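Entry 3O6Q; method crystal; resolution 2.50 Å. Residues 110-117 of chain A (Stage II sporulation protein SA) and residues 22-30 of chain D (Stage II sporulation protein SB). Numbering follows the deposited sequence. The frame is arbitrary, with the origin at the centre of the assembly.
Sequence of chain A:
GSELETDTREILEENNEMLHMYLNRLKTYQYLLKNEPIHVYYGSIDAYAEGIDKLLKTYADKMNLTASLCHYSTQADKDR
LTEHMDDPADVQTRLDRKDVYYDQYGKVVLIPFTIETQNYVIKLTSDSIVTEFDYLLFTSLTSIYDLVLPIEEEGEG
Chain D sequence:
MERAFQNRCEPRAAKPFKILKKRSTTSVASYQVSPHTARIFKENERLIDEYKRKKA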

# COMPACT_ATOMS: atom_id res chain seq x y z
N LEU A 110 -12.96 -12.83 -0.01
CA LEU A 110 -13.44 -13.01 -1.41
C LEU A 110 -13.99 -11.68 -1.88
O LEU A 110 -14.84 -11.07 -1.23
CB LEU A 110 -14.51 -14.09 -1.51
CG LEU A 110 -14.11 -15.46 -0.95
CD1 LEU A 110 -15.35 -16.34 -0.99
CD2 LEU A 110 -12.89 -16.10 -1.65
N ILE A 111 -13.47 -11.24 -3.04
CA ILE A 111 -13.62 -9.87 -3.52
C ILE A 111 -14.17 -9.94 -4.93
O ILE A 111 -13.47 -10.35 -5.85
CB ILE A 111 -12.27 -9.17 -3.56
CG1 ILE A 111 -11.49 -9.38 -2.27
CG2 ILE A 111 -12.45 -7.69 -3.78
CD1 ILE A 111 -10.06 -8.79 -2.33
N PRO A 112 -15.45 -9.60 -5.09
CA PRO A 112 -16.01 -9.64 -6.45
C PRO A 112 -15.27 -8.66 -7.34
O PRO A 112 -15.00 -7.53 -6.95
CB PRO A 112 -17.48 -9.22 -6.26
CG PRO A 112 -17.80 -9.60 -4.83
CD PRO A 112 -16.50 -9.47 -4.05
N PHE A 113 -14.97 -9.08 -8.55
CA PHE A 113 -14.17 -8.29 -9.45
C PHE A 113 -14.69 -8.47 -10.87
O PHE A 113 -15.05 -9.58 -11.28
CB PHE A 113 -12.72 -8.76 -9.30
CG PHE A 113 -11.77 -8.06 -10.19
CD1 PHE A 113 -11.51 -6.73 -10.01
CD2 PHE A 113 -11.12 -8.73 -11.20
CE1 PHE A 113 -10.61 -6.07 -10.79
CE2 PHE A 113 -10.22 -8.09 -12.02
CZ PHE A 113 -9.95 -6.75 -11.82
N THR A 114 -14.72 -7.38 -11.63
CA THR A 114 -15.33 -7.37 -12.97
C THR A 114 -14.39 -6.78 -14.03
O THR A 114 -13.94 -5.66 -13.88
CB THR A 114 -16.65 -6.59 -12.96
OG1 THR A 114 -17.45 -7.07 -11.89
CG2 THR A 114 -17.42 -6.74 -14.25
N ILE A 115 -14.08 -7.57 -15.06
CA ILE A 115 -13.31 -7.11 -16.22
C ILE A 115 -14.28 -6.99 -17.39
O ILE A 115 -14.86 -8.00 -17.84
CB ILE A 115 -12.16 -8.06 -16.62
CG1 ILE A 115 -11.21 -8.33 -15.42
CG2 ILE A 115 -11.42 -7.50 -17.89
CD1 ILE A 115 -10.12 -9.45 -15.68
N GLU A 116 -14.44 -5.76 -17.86
CA GLU A 116 -15.42 -5.43 -18.88
C GLU A 116 -16.81 -5.99 -18.54
O GLU A 116 -17.50 -5.42 -17.70
CB GLU A 116 -14.91 -5.83 -20.27
CG GLU A 116 -13.82 -4.88 -20.76
CD GLU A 116 -13.17 -5.33 -22.05
OE1 GLU A 116 -13.89 -5.87 -22.92
OE2 GLU A 116 -11.94 -5.14 -22.19
N THR A 117 -17.21 -7.10 -19.16
CA THR A 117 -18.51 -7.69 -18.91
C THR A 117 -18.41 -8.98 -18.08
O THR A 117 -19.42 -9.61 -17.78
CB THR A 117 -19.25 -8.03 -20.24
OG1 THR A 117 -18.42 -8.89 -21.03
CG2 THR A 117 -19.59 -6.77 -21.06
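Chain D 22-30: KRSTTSVAS

Chain D adds a short antiparallel strand to the edge of chain A's strand 110-115; the N-to-C directions differ by 169° and the axes approach to 4.9 Å. Before the strand begins, Lys D22 stays clear of chain A. The CA-to-CB bond of Arg D23 points sideways, but the end of the side chain comes nearer, with NH2 3.1 Å from CE1 of Phe A113, at the edge of the ring.

Thr D25, still in loop conformation at phi/psi -56/-14, opens the pairing: its O accepts a hydrogen bond from N of Glu A116 at 3.0 Å. From Thr D26 to Val D28 the backbone is extended, and the register is one to one. Thr D26 faces Ile A115 in a non-hydrogen-bonded pair, CA to CA 4.7 Å. Its CA also lies 3.2 Å from O of Thr A114, a bent CA-H...O contact (123° at H) to an oxygen that also accepts from Ser D27 N.

Ser D27 and Thr A114 form the hydrogen-bonded pair, closed both ways: Thr A114 N to Ser D27 O is 3.0 Å, and Ser D27 N to Thr A114 O is 3.2 Å. Their side chains share one face of the sheet, while Thr D26, Val D28, Phe A113 and Ile A115 point to the other. Val D28 pairs with Phe A113, again without backbone bonds, and sets CG1 against the ring edge, 3.7 Å from Phe A113 CD1; the same CG1 is 4.1 Å from Ile A111 CG2.

Ala D29 leaves the strand but keeps the ladder going, its N donating to O of Pro A112 at 3.1 Å and nearly straight, 172°. Its small CB points toward chain A and packs 3.6 Å from CD of Pro A112. Ser D30 makes no contact, its CA-to-CB bond pointing away. The rule is alternation: backbone bonds at every second residue fix the register, and apolar packing comes from Val D28 against Phe A113 and Ile A111, and from Ala D29 against Pro A112.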

# COMPACT_ATOMS: atom_id res chain seq x y z
N LYS D 22 -5.95 6.39 -16.07
CA LYS D 22 -7.10 6.05 -15.23
C LYS D 22 -7.25 4.53 -15.12
O LYS D 22 -6.86 3.78 -16.02
CB LYS D 22 -8.39 6.64 -15.84
CG LYS D 22 -8.52 6.35 -17.36
CD LYS D 22 -9.86 6.80 -17.95
CE LYS D 22 -10.06 6.22 -19.37
NZ LYS D 22 -11.32 6.63 -20.09
N ARG D 23 -7.82 4.09 -14.01
CA ARG D 23 -8.27 2.70 -13.83
C ARG D 23 -9.76 2.59 -14.18
O ARG D 23 -10.62 3.04 -13.41
CB ARG D 23 -7.95 2.26 -12.40
CG ARG D 23 -8.73 1.05 -11.88
CD ARG D 23 -8.32 -0.23 -12.52
NE ARG D 23 -8.68 -1.37 -11.68
CZ ARG D 23 -8.46 -2.65 -11.99
NH1 ARG D 23 -7.87 -3.02 -13.13
NH2 ARG D 23 -8.84 -3.58 -11.13
N SER D 24 -10.05 1.96 -15.33
CA SER D 24 -11.32 2.17 -16.04
C SER D 24 -12.09 0.90 -16.46
O SER D 24 -13.25 0.72 -16.07
CB SER D 24 -11.05 3.00 -17.30
OG SER D 24 -10.09 2.38 -18.12
N THR D 25 -11.48 0.06 -17.29
CA THR D 25 -12.15 -1.15 -17.80
C THR D 25 -12.70 -2.10 -16.71
O THR D 25 -13.51 -2.99 -17.02
CB THR D 25 -11.24 -1.99 -18.79
OG1 THR D 25 -9.99 -2.34 -18.16
CG2 THR D 25 -11.00 -1.20 -20.10
N THR D 26 -12.28 -1.91 -15.44
CA THR D 26 -12.67 -2.81 -14.35
C THR D 26 -13.31 -2.12 -13.15
O THR D 26 -13.09 -0.92 -12.94
CB THR D 26 -11.47 -3.55 -13.78
OG1 THR D 26 -10.80 -2.70 -12.85
CG2 THR D 26 -10.53 -3.96 -14.91
N SER D 27 -14.07 -2.89 -12.37
CA SER D 27 -14.56 -2.42 -11.09
C SER D 27 -14.53 -3.52 -10.04
O SER D 27 -14.59 -4.69 -10.37
CB SER D 27 -15.98 -1.89 -11.20
OG SER D 27 -16.84 -2.92 -11.60
N VAL D 28 -14.46 -3.09 -8.78
CA VAL D 28 -14.22 -3.95 -7.65
C VAL D 28 -15.22 -3.67 -6.55
O VAL D 28 -15.60 -2.52 -6.34
CB VAL D 28 -12.85 -3.69 -6.98
CG1 VAL D 28 -12.13 -5.00 -6.80
CG2 VAL D 28 -11.98 -2.72 -7.79
N ALA D 29 -15.61 -4.71 -5.82
CA ALA D 29 -16.41 -4.57 -4.60
C ALA D 29 -15.69 -3.57 -3.75
O ALA D 29 -14.47 -3.53 -3.72
CB ALA D 29 -16.48 -5.88 -3.88
N SER D 30 -16.45 -2.73 -3.07
CA SER D 30 -15.83 -1.61 -2.36
C SER D 30 -15.46 -2.03 -0.94
O SER D 30 -15.82 -3.12 -0.50
CB SER D 30 -16.71 -0.35 -2.43
OG SER D 30 -18.05 -0.67 -2.21